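Local coordinates for protein 16S rRNA methylase (Uncultured bacterium, PDB 7JLZ) that probably methylates A1408 of 16S rRNA in the small ribosomal subunit, a modification that gives resistance to aminoglycosides, at residues T33-K41 with Q60-E71; L97-L107 with Y115-N123. All blocks are in the same frame, centred on the assembly; numbering follows the deposited sequence.

Contact 1. Residues T33-K41 with Q60-E71; sequences TGDGRYVYK and QLENYSRKSQKE. With SO4 (sulfate ion), chain B; SO4 (sulfate ion), chain E.
Tyr-64 lies against the first turn of helix 37-45 in a Rossmann-like methyltransferase fold, where this helix and helix 58-70 pack almost parallel, with segment axes 14° apart in direction. Arg-37 CA stands over the face of the Tyr-64 ring in a CH-pi contact, 3.7 Å from the centroid, and the arginine side chain continues alongside the ring to bond Lys-186 O through NE and a sulfate, probably from the crystallisation liquor, through NH1 and NH2. Tyr-40 comes to the CD1/CE1 side of the ring, its CD2 3.5 Å from Tyr-64 CE1; the two rings meet obliquely. With CG of Tyr-40 anti to its own N (chi1 166°), the phenol spans the groove to Lys-67 CE and Glu-71. Its OH is modelled 2.4 Å from Glu-71 OE2, a length to be doubted. Lys-67 NZ, which also meets a sulfate, forms a salt bridge with the syn lone pair of Glu-71 OE1 (2.9 Å).

Farther out, the glycine-rich turn 33-36, consistent with the cofactor-binding loop of such methyltransferases, is held by Gln-60 NE2, which bonds Gly-34 O at 2.9 Å. Within it, an Asx turn brings Arg-37 N to Asp-35 OD1 at 3.1 Å, from above the carboxylate plane.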
loop_
_atom_site.group_PDB
_atom_site.type_symbol
_atom_site.label_atom_id
_atom_site.label_comp_id
_atom_site.label_asym_id
_atom_site.label_seq_id
_atom_site.Cartn_x
_atom_site.Cartn_y
_atom_site.Cartn_z
ATOM N N THR A 33 -3.861 3.956 -1.887
ATOM C CA THR A 33 -4.977 4.292 -1.004
ATOM C C THR A 33 -5.937 5.305 -1.612
ATOM O O THR A 33 -6.951 5.617 -0.975
ATOM C CB THR A 33 -4.462 4.813 0.347
ATOM O OG1 THR A 33 -3.799 6.064 0.156
ATOM C CG2 THR A 33 -3.472 3.825 0.980
ATOM N N GLY A 34 -5.678 5.808 -2.821
ATOM C CA GLY A 34 -6.619 6.751 -3.413
ATOM C C GLY A 34 -6.419 8.154 -2.875
ATOM O O GLY A 34 -5.807 9.000 -3.533
ATOM N N ASP A 35 -6.951 8.411 -1.675
ATOM C CA ASP A 35 -6.865 9.712 -1.033
ATOM C C ASP A 35 -6.167 9.661 0.319
ATOM O O ASP A 35 -6.219 10.644 1.067
ATOM C CB ASP A 35 -8.262 10.326 -0.852
ATOM C CG ASP A 35 -9.214 9.426 -0.048
ATOM O OD1 ASP A 35 -8.815 8.317 0.382
ATOM O OD2 ASP A 35 -10.390 9.845 0.126
ATOM N N GLY A 36 -5.515 8.556 0.658
ATOM C CA GLY A 36 -4.870 8.485 1.946
ATOM C C GLY A 36 -5.773 8.174 3.125
ATOM O O GLY A 36 -5.279 8.155 4.261
ATOM N N ARG A 37 -7.073 7.920 2.903
ATOM C CA ARG A 37 -7.966 7.579 4.010
ATOM C C ARG A 37 -7.413 6.430 4.845
ATOM O O ARG A 37 -7.437 6.477 6.083
ATOM C CB ARG A 37 -9.354 7.227 3.464
ATOM C CG ARG A 37 -10.322 6.647 4.495
ATOM C CD ARG A 37 -11.563 6.097 3.800
ATOM N NE ARG A 37 -12.480 5.399 4.706
ATOM C CZ ARG A 37 -13.496 5.976 5.345
ATOM N NH1 ARG A 37 -13.727 7.277 5.204
ATOM N NH2 ARG A 37 -14.277 5.258 6.137
ATOM N N TYR A 38 -6.887 5.398 4.178
ATOM C CA TYR A 38 -6.362 4.221 4.864
ATOM C C TYR A 38 -5.256 4.596 5.838
ATOM O O TYR A 38 -5.178 4.054 6.951
ATOM C CB TYR A 38 -5.846 3.234 3.821
ATOM C CG TYR A 38 -5.451 1.856 4.330
ATOM C CD1 TYR A 38 -6.414 0.878 4.518
ATOM C CD2 TYR A 38 -4.125 1.524 4.567
ATOM C CE1 TYR A 38 -6.091 -0.374 4.949
ATOM C CE2 TYR A 38 -3.780 0.252 5.006
ATOM C CZ TYR A 38 -4.775 -0.691 5.195
ATOM O OH TYR A 38 -4.464 -1.955 5.628
ATOM N N VAL A 39 -4.402 5.533 5.433
ATOM C CA VAL A 39 -3.300 5.969 6.291
ATOM C C VAL A 39 -3.847 6.634 7.547
ATOM O O VAL A 39 -3.462 6.296 8.675
ATOM C CB VAL A 39 -2.381 6.919 5.510
ATOM C CG1 VAL A 39 -1.323 7.521 6.453
ATOM C CG2 VAL A 39 -1.719 6.161 4.345
ATOM N N TYR A 40 -4.772 7.579 7.363
ATOM C CA TYR A 40 -5.379 8.298 8.481
ATOM C C TYR A 40 -6.111 7.352 9.429
ATOM O O TYR A 40 -5.932 7.409 10.651
ATOM C CB TYR A 40 -6.336 9.347 7.915
ATOM C CG TYR A 40 -7.317 9.976 8.885
ATOM C CD1 TYR A 40 -6.974 11.096 9.629
ATOM C CD2 TYR A 40 -8.618 9.491 8.998
ATOM C CE1 TYR A 40 -7.896 11.688 10.498
ATOM C CE2 TYR A 40 -9.534 10.080 9.852
ATOM C CZ TYR A 40 -9.167 11.175 10.597
ATOM O OH TYR A 40 -10.080 11.762 11.447
ATOM N N LYS A 41 -6.965 6.489 8.881
ATOM C CA LYS A 41 -7.753 5.608 9.727
ATOM C C LYS A 41 -6.858 4.668 10.522
ATOM O O LYS A 41 -7.067 4.464 11.723
ATOM C CB LYS A 41 -8.745 4.830 8.867
ATOM C CG LYS A 41 -9.813 5.713 8.232
ATOM C CD LYS A 41 -10.849 6.179 9.261
ATOM C CE LYS A 41 -12.020 6.922 8.612
ATOM N NZ LYS A 41 -13.105 7.255 9.602
ATOM N N GLN A 60 -4.350 14.319 -4.530
ATOM C CA GLN A 60 -4.837 13.074 -3.938
ATOM C C GLN A 60 -4.764 13.105 -2.425
ATOM O O GLN A 60 -5.628 12.545 -1.743
ATOM C CB GLN A 60 -4.009 11.878 -4.400
ATOM C CG GLN A 60 -4.240 11.445 -5.792
ATOM C CD GLN A 60 -3.410 10.245 -6.116
ATOM O OE1 GLN A 60 -2.446 10.341 -6.877
ATOM N NE2 GLN A 60 -3.772 9.098 -5.548
ATOM N N LEU A 61 -3.685 13.669 -1.880
ATOM C CA LEU A 61 -3.394 13.546 -0.464
ATOM C C LEU A 61 -3.688 14.823 0.303
ATOM O O LEU A 61 -3.432 14.876 1.508
ATOM C CB LEU A 61 -1.934 13.126 -0.257
ATOM C CG LEU A 61 -1.602 11.808 -0.947
ATOM C CD1 LEU A 61 -0.136 11.468 -0.696
ATOM C CD2 LEU A 61 -2.502 10.696 -0.467
ATOM N N GLU A 62 -4.252 15.832 -0.365
ATOM C CA GLU A 62 -4.498 17.130 0.264
ATOM C C GLU A 62 -5.460 17.026 1.451
ATOM O O GLU A 62 -5.172 17.530 2.542
ATOM C CB GLU A 62 -5.040 18.106 -0.785
ATOM C CG GLU A 62 -5.700 19.341 -0.200
ATOM C CD GLU A 62 -6.216 20.303 -1.259
ATOM O OE1 GLU A 62 -5.837 20.159 -2.441
ATOM O OE2 GLU A 62 -7.008 21.204 -0.905
ATOM N N ASN A 63 -6.611 16.372 1.261
ATOM C CA ASN A 63 -7.649 16.362 2.300
ATOM C C ASN A 63 -7.180 15.630 3.560
ATOM O O ASN A 63 -7.244 16.180 4.666
ATOM C CB ASN A 63 -8.929 15.721 1.750
ATOM C CG ASN A 63 -10.027 15.587 2.809
ATOM O OD1 ASN A 63 -10.171 16.439 3.685
ATOM N ND2 ASN A 63 -10.807 14.515 2.719
ATOM N N TYR A 64 -6.702 14.387 3.418
ATOM C CA TYR A 64 -6.346 13.609 4.604
ATOM C C TYR A 64 -5.030 14.054 5.228
ATOM O O TYR A 64 -4.852 13.889 6.440
ATOM C CB TYR A 64 -6.317 12.104 4.289
ATOM C CG TYR A 64 -7.713 11.527 4.469
ATOM C CD1 TYR A 64 -8.237 11.318 5.747
ATOM C CD2 TYR A 64 -8.525 11.263 3.379
ATOM C CE1 TYR A 64 -9.536 10.832 5.932
ATOM C CE2 TYR A 64 -9.838 10.776 3.549
ATOM C CZ TYR A 64 -10.325 10.555 4.830
ATOM O OH TYR A 64 -11.617 10.082 5.009
ATOM N N SER A 65 -4.100 14.615 4.453
ATOM C CA SER A 65 -2.902 15.151 5.096
ATOM C C SER A 65 -3.244 16.374 5.934
ATOM O O SER A 65 -2.649 16.593 6.996
ATOM C CB SER A 65 -1.823 15.485 4.060
ATOM O OG SER A 65 -2.305 16.383 3.071
ATOM N N ARG A 66 -4.204 17.183 5.470
ATOM C CA ARG A 66 -4.649 18.332 6.252
ATOM C C ARG A 66 -5.411 17.876 7.491
ATOM O O ARG A 66 -5.184 18.394 8.590
ATOM C CB ARG A 66 -5.506 19.253 5.382
ATOM C CG ARG A 66 -6.043 20.468 6.113
ATOM C CD ARG A 66 -7.148 21.159 5.319
ATOM N NE ARG A 66 -6.686 21.635 4.017
ATOM C CZ ARG A 66 -7.124 21.174 2.848
ATOM N NH1 ARG A 66 -8.046 20.218 2.801
ATOM N NH2 ARG A 66 -6.647 21.689 1.721
ATOM N N LYS A 67 -6.319 16.907 7.333
ATOM C CA LYS A 67 -7.027 16.348 8.486
ATOM C C LYS A 67 -6.051 15.811 9.521
ATOM O O LYS A 67 -6.206 16.052 10.722
ATOM C CB LYS A 67 -7.972 15.225 8.050
ATOM C CG LYS A 67 -9.348 15.665 7.636
ATOM C CD LYS A 67 -10.232 14.468 7.287
ATOM C CE LYS A 67 -10.527 13.603 8.501
ATOM N NZ LYS A 67 -11.577 14.175 9.398
ATOM N N SER A 68 -5.056 15.045 9.067
ATOM C CA SER A 68 -4.092 14.447 9.984
ATOM C C SER A 68 -3.327 15.516 10.749
ATOM O O SER A 68 -3.079 15.376 11.952
ATOM C CB SER A 68 -3.127 13.548 9.206
ATOM O OG SER A 68 -3.848 12.554 8.504
ATOM N N GLN A 69 -2.942 16.594 10.067
ATOM C CA GLN A 69 -2.182 17.639 10.736
ATOM C C GLN A 69 -3.062 18.404 11.712
ATOM O O GLN A 69 -2.649 18.684 12.843
ATOM C CB GLN A 69 -1.569 18.580 9.705
ATOM C CG GLN A 69 -0.707 19.662 10.309
ATOM C CD GLN A 69 -1.006 21.020 9.719
ATOM O OE1 GLN A 69 -2.134 21.508 9.803
ATOM N NE2 GLN A 69 0.001 21.636 9.109
ATOM N N LYS A 70 -4.292 18.719 11.298
ATOM C CA LYS A 70 -5.202 19.448 12.172
ATOM C C LYS A 70 -5.566 18.621 13.396
ATOM O O LYS A 70 -5.611 19.145 14.515
ATOM C CB LYS A 70 -6.461 19.852 11.403
ATOM N N GLU A 71 -5.821 17.330 13.211
ATOM C CA GLU A 71 -6.205 16.461 14.315
ATOM C C GLU A 71 -5.009 15.916 15.085
ATOM O O GLU A 71 -5.193 15.061 15.958
ATOM C CB GLU A 71 -7.073 15.310 13.800
ATOM C CG GLU A 71 -8.449 15.760 13.352
ATOM C CD GLU A 71 -9.125 14.779 12.415
ATOM O OE1 GLU A 71 -9.667 15.225 11.377
ATOM O OE2 GLU A 71 -9.115 13.568 12.717
HETATM S S SO4 B . -4.237 24.302 3.361
HETATM O O1 SO4 B . -5.248 23.977 2.394
HETATM O O2 SO4 B . -4.625 23.798 4.651
HETATM O O3 SO4 B . -4.083 25.730 3.432
HETATM O O4 SO4 B . -2.989 23.704 2.969
HETATM S S SO4 E . -17.712 6.678 6.371
HETATM O O1 SO4 E . -18.399 6.843 7.625
HETATM O O2 SO4 E . -18.563 7.119 5.296
HETATM O O3 SO4 E . -17.395 5.291 6.183
HETATM O O4 SO4 E . -16.505 7.463 6.388
HETATM O O HOH W 1 -6.705 13.235 0.841
HETATM O O HOH W 2 -11.057 12.455 0.386
#

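Contact 2. Residues L97-L107 with Y115-N123; sequences LTIILPWGSLL and YEKNSLISN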
loop_
_atom_site.group_PDB
_atom_site.type_symbol
_atom_site.label_atom_id
_atom_site.label_comp_id
_atom_site.label_asym_id
_atom_site.label_seq_id
_atom_site.Cartn_x
_atom_site.Cartn_y
_atom_site.Cartn_z
ATOM N N LEU A 97 4.276 -3.444 4.150
ATOM C CA LEU A 97 3.948 -2.751 2.913
ATOM C C LEU A 97 2.573 -3.232 2.488
ATOM O O LEU A 97 2.386 -4.426 2.246
ATOM C CB LEU A 97 4.977 -3.048 1.819
ATOM C CG LEU A 97 4.681 -2.500 0.428
ATOM C CD1 LEU A 97 4.588 -0.982 0.436
ATOM C CD2 LEU A 97 5.779 -2.970 -0.539
ATOM N N THR A 98 1.616 -2.320 2.421
ATOM C CA THR A 98 0.276 -2.655 1.948
ATOM C C THR A 98 0.056 -2.003 0.589
ATOM O O THR A 98 0.289 -0.800 0.421
ATOM C CB THR A 98 -0.784 -2.234 2.969
ATOM O OG1 THR A 98 -0.562 -2.971 4.183
ATOM C CG2 THR A 98 -2.218 -2.538 2.458
ATOM N N ILE A 99 -0.374 -2.810 -0.385
ATOM C CA ILE A 99 -0.531 -2.383 -1.764
ATOM C C ILE A 99 -1.985 -2.628 -2.151
ATOM O O ILE A 99 -2.398 -3.780 -2.311
ATOM C CB ILE A 99 0.407 -3.134 -2.716
ATOM C CG1 ILE A 99 1.869 -3.042 -2.252
ATOM C CG2 ILE A 99 0.262 -2.569 -4.113
ATOM C CD1 ILE A 99 2.811 -3.944 -3.042
ATOM N N ILE A 100 -2.766 -1.558 -2.289
ATOM C CA ILE A 100 -4.150 -1.666 -2.732
ATOM C C ILE A 100 -4.136 -1.342 -4.220
ATOM O O ILE A 100 -4.142 -0.170 -4.622
ATOM C CB ILE A 100 -5.080 -0.748 -1.936
ATOM C CG1 ILE A 100 -4.891 -1.014 -0.440
ATOM C CG2 ILE A 100 -6.541 -0.957 -2.381
ATOM C CD1 ILE A 100 -5.548 0.003 0.467
ATOM N N LEU A 101 -4.110 -2.383 -5.050
ATOM C CA LEU A 101 -3.942 -2.171 -6.475
ATOM C C LEU A 101 -5.169 -1.459 -7.051
ATOM O O LEU A 101 -6.269 -1.547 -6.497
ATOM C CB LEU A 101 -3.688 -3.502 -7.188
ATOM C CG LEU A 101 -2.277 -4.069 -6.959
ATOM C CD1 LEU A 101 -2.122 -5.404 -7.660
ATOM C CD2 LEU A 101 -1.221 -3.106 -7.449
ATOM N N PRO A 102 -5.000 -0.698 -8.137
ATOM C CA PRO A 102 -3.738 -0.422 -8.826
ATOM C C PRO A 102 -2.926 0.694 -8.187
ATOM O O PRO A 102 -3.457 1.537 -7.458
ATOM C CB PRO A 102 -4.199 -0.011 -10.219
ATOM C CG PRO A 102 -5.510 0.663 -9.970
ATOM C CD PRO A 102 -6.154 -0.126 -8.864
ATOM N N TRP A 103 -1.617 0.680 -8.448
ATOM C CA TRP A 103 -0.738 1.789 -8.094
ATOM C C TRP A 103 0.167 1.983 -9.305
ATOM O O TRP A 103 1.328 1.579 -9.314
ATOM C CB TRP A 103 0.048 1.516 -6.812
ATOM C CG TRP A 103 0.702 2.741 -6.213
ATOM C CD1 TRP A 103 0.066 3.831 -5.678
ATOM C CD2 TRP A 103 2.111 2.995 -6.071
ATOM N NE1 TRP A 103 0.991 4.737 -5.212
ATOM C CE2 TRP A 103 2.249 4.252 -5.449
ATOM C CE3 TRP A 103 3.265 2.286 -6.417
ATOM C CZ2 TRP A 103 3.490 4.808 -5.154
ATOM C CZ3 TRP A 103 4.499 2.841 -6.124
ATOM C CH2 TRP A 103 4.599 4.089 -5.500
ATOM N N GLY A 104 -0.389 2.591 -10.349
ATOM C CA GLY A 104 0.407 2.879 -11.530
ATOM C C GLY A 104 0.806 1.600 -12.232
ATOM O O GLY A 104 -0.015 0.704 -12.453
ATOM N N SER A 105 2.089 1.496 -12.569
ATOM C CA SER A 105 2.602 0.335 -13.284
ATOM C C SER A 105 2.891 -0.854 -12.375
ATOM O O SER A 105 3.247 -1.923 -12.882
ATOM C CB SER A 105 3.873 0.717 -14.033
ATOM O OG SER A 105 4.822 1.243 -13.121
ATOM N N LEU A 106 2.758 -0.703 -11.060
ATOM C CA LEU A 106 3.172 -1.755 -10.136
ATOM C C LEU A 106 2.288 -2.987 -10.298
ATOM O O LEU A 106 1.065 -2.906 -10.132
ATOM C CB LEU A 106 3.107 -1.244 -8.699
ATOM C CG LEU A 106 3.729 -2.177 -7.663
ATOM C CD1 LEU A 106 5.196 -2.441 -8.001
ATOM C CD2 LEU A 106 3.589 -1.608 -6.264
ATOM N N LEU A 107 2.904 -4.131 -10.610
ATOM C CA LEU A 107 2.178 -5.397 -10.754
ATOM C C LEU A 107 1.058 -5.274 -11.782
ATOM O O LEU A 107 0.001 -5.890 -11.657
ATOM C CB LEU A 107 1.630 -5.876 -9.405
ATOM C CG LEU A 107 2.652 -6.229 -8.316
ATOM C CD1 LEU A 107 1.969 -6.419 -6.978
ATOM C CD2 LEU A 107 3.477 -7.466 -8.695
ATOM N N TYR A 115 9.729 -7.085 -14.100
ATOM C CA TYR A 115 10.338 -7.552 -12.856
ATOM C C TYR A 115 11.286 -6.512 -12.277
ATOM O O TYR A 115 11.347 -6.339 -11.053
ATOM C CB TYR A 115 11.056 -8.881 -13.087
ATOM C CG TYR A 115 10.097 -10.015 -13.358
ATOM C CD1 TYR A 115 9.169 -10.405 -12.398
ATOM C CD2 TYR A 115 10.104 -10.685 -14.575
ATOM C CE1 TYR A 115 8.280 -11.434 -12.638
ATOM C CE2 TYR A 115 9.219 -11.719 -14.825
ATOM C CZ TYR A 115 8.310 -12.089 -13.853
ATOM O OH TYR A 115 7.427 -13.115 -14.098
ATOM N N GLU A 116 12.028 -5.808 -13.137
ATOM C CA GLU A 116 12.839 -4.690 -12.666
ATOM C C GLU A 116 11.975 -3.662 -11.945
ATOM O O GLU A 116 12.359 -3.148 -10.888
ATOM C CB GLU A 116 13.584 -4.045 -13.835
ATOM N N LYS A 117 10.792 -3.366 -12.489
ATOM C CA LYS A 117 9.885 -2.437 -11.819
ATOM C C LYS A 117 9.324 -3.036 -10.537
ATOM O O LYS A 117 9.280 -2.369 -9.496
ATOM C CB LYS A 117 8.746 -2.027 -12.755
ATOM C CG LYS A 117 9.044 -0.818 -13.625
ATOM C CD LYS A 117 7.760 -0.232 -14.204
ATOM C CE LYS A 117 8.060 0.825 -15.258
ATOM N NZ LYS A 117 9.057 1.826 -14.787
ATOM N N ASN A 118 8.882 -4.295 -10.590
ATOM C CA ASN A 118 8.219 -4.886 -9.431
ATOM C C ASN A 118 9.179 -5.181 -8.284
ATOM O O ASN A 118 8.712 -5.432 -7.166
ATOM C CB ASN A 118 7.467 -6.160 -9.835
ATOM C CG ASN A 118 6.289 -5.884 -10.777
ATOM O OD1 ASN A 118 5.732 -4.782 -10.806
ATOM N ND2 ASN A 118 5.906 -6.899 -11.550
ATOM N N SER A 119 10.496 -5.135 -8.524
ATOM C CA SER A 119 11.483 -5.303 -7.459
ATOM C C SER A 119 11.396 -4.208 -6.401
ATOM O O SER A 119 12.019 -4.338 -5.340
ATOM C CB SER A 119 12.896 -5.328 -8.048
ATOM O OG SER A 119 13.342 -4.027 -8.368
ATOM N N LEU A 120 10.655 -3.131 -6.673
ATOM C CA LEU A 120 10.404 -2.112 -5.664
ATOM C C LEU A 120 9.789 -2.708 -4.408
ATOM O O LEU A 120 10.090 -2.261 -3.296
ATOM C CB LEU A 120 9.488 -1.039 -6.250
ATOM C CG LEU A 120 8.969 0.043 -5.309
ATOM C CD1 LEU A 120 10.116 0.929 -4.864
ATOM C CD2 LEU A 120 7.893 0.864 -5.994
ATOM N N ILE A 121 8.936 -3.721 -4.566
ATOM C CA ILE A 121 8.199 -4.280 -3.431
ATOM C C ILE A 121 9.158 -4.841 -2.390
ATOM O O ILE A 121 9.091 -4.504 -1.203
ATOM C CB ILE A 121 7.209 -5.349 -3.924
ATOM C CG1 ILE A 121 6.131 -4.698 -4.787
ATOM C CG2 ILE A 121 6.574 -6.089 -2.753
ATOM C CD1 ILE A 121 5.233 -5.706 -5.476
ATOM N N SER A 122 10.070 -5.708 -2.816
ATOM C CA SER A 122 11.006 -6.283 -1.859
ATOM C C SER A 122 11.972 -5.233 -1.325
ATOM O O SER A 122 12.417 -5.332 -0.181
ATOM C CB SER A 122 11.767 -7.441 -2.501
ATOM O OG SER A 122 12.004 -8.463 -1.551
ATOM N N ASN A 123 12.295 -4.217 -2.127
ATOM C CA ASN A 123 13.279 -3.232 -1.690
ATOM C C ASN A 123 12.694 -2.175 -0.760
ATOM O O ASN A 123 13.452 -1.527 -0.037
ATOM C CB ASN A 123 13.949 -2.577 -2.901
ATOM C CG ASN A 123 15.002 -3.486 -3.531
ATOM O OD1 ASN A 123 15.082 -4.672 -3.211
ATOM N ND2 ASN A 123 15.812 -2.934 -4.411
#
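Ile-121 packs against strand 94-100 and the loop after it, inside a beta-alpha-beta crossover: the chain leaves this strand, passes through the short helices 115-118 and 120-124, and returns as the parallel neighbour 129-135. The branches of Ile-121 divide the work. CG1 lies anti to the carbonyl carbon (chi1 -66°) and the chain runs extended to CD1, which meets Leu-107 CD1 at 3.7 Å, while CG1 itself takes Ile-99 CD1 at 3.8 Å and Leu-106 CD1 slightly farther off. CG2, on the other branch, faces Leu-97 CD2 at 3.9 Å; the leucine crosses it at about a right angle.

A cis peptide before Pro-102 and a type II' turn from Trp-103 to Leu-106 shape the loop. The Trp-103 indole presents its edge, CZ3 touching Leu-120 CD2 at 3.9 Å, while its NE1 is fixed by Ile-54 O. Ser-105 OG, bonded to Glu-84, rests on the aliphatic part of Lys-117, 3.5 Å from CD. The single hydrogen bond between the two segments comes at the end of the loop segment. Asn-118 swings CG opposite its carbonyl carbon (chi1 -66°), which sets OD1 2.9 Å from Leu-107 N, the donor arriving 37° out of the amide carbonyl plane.

How the contacts relate
Both contacts pack helical segments of the same Rossmann-like domain, but at different depths and on opposite sides of the chain's centre. Contact 2 is buried and mostly aliphatic, with helices set against a central strand and its following loop. Contact 1 lies farther out, joins helix to helix, and is richer in aromatic rings, charges, waters and bound sulfates, as suits a partly exposed place. They meet through one tyrosine: Tyr-38 points away from helix 58-70 and packs its OH against Thr-98 CG2, with its ring near Ile-100. Strand 94-100 thus offers Leu-97 and Ile-99 to the helices of contact 2, and Thr-98 and Ile-100 to the Tyr-38 of contact 1.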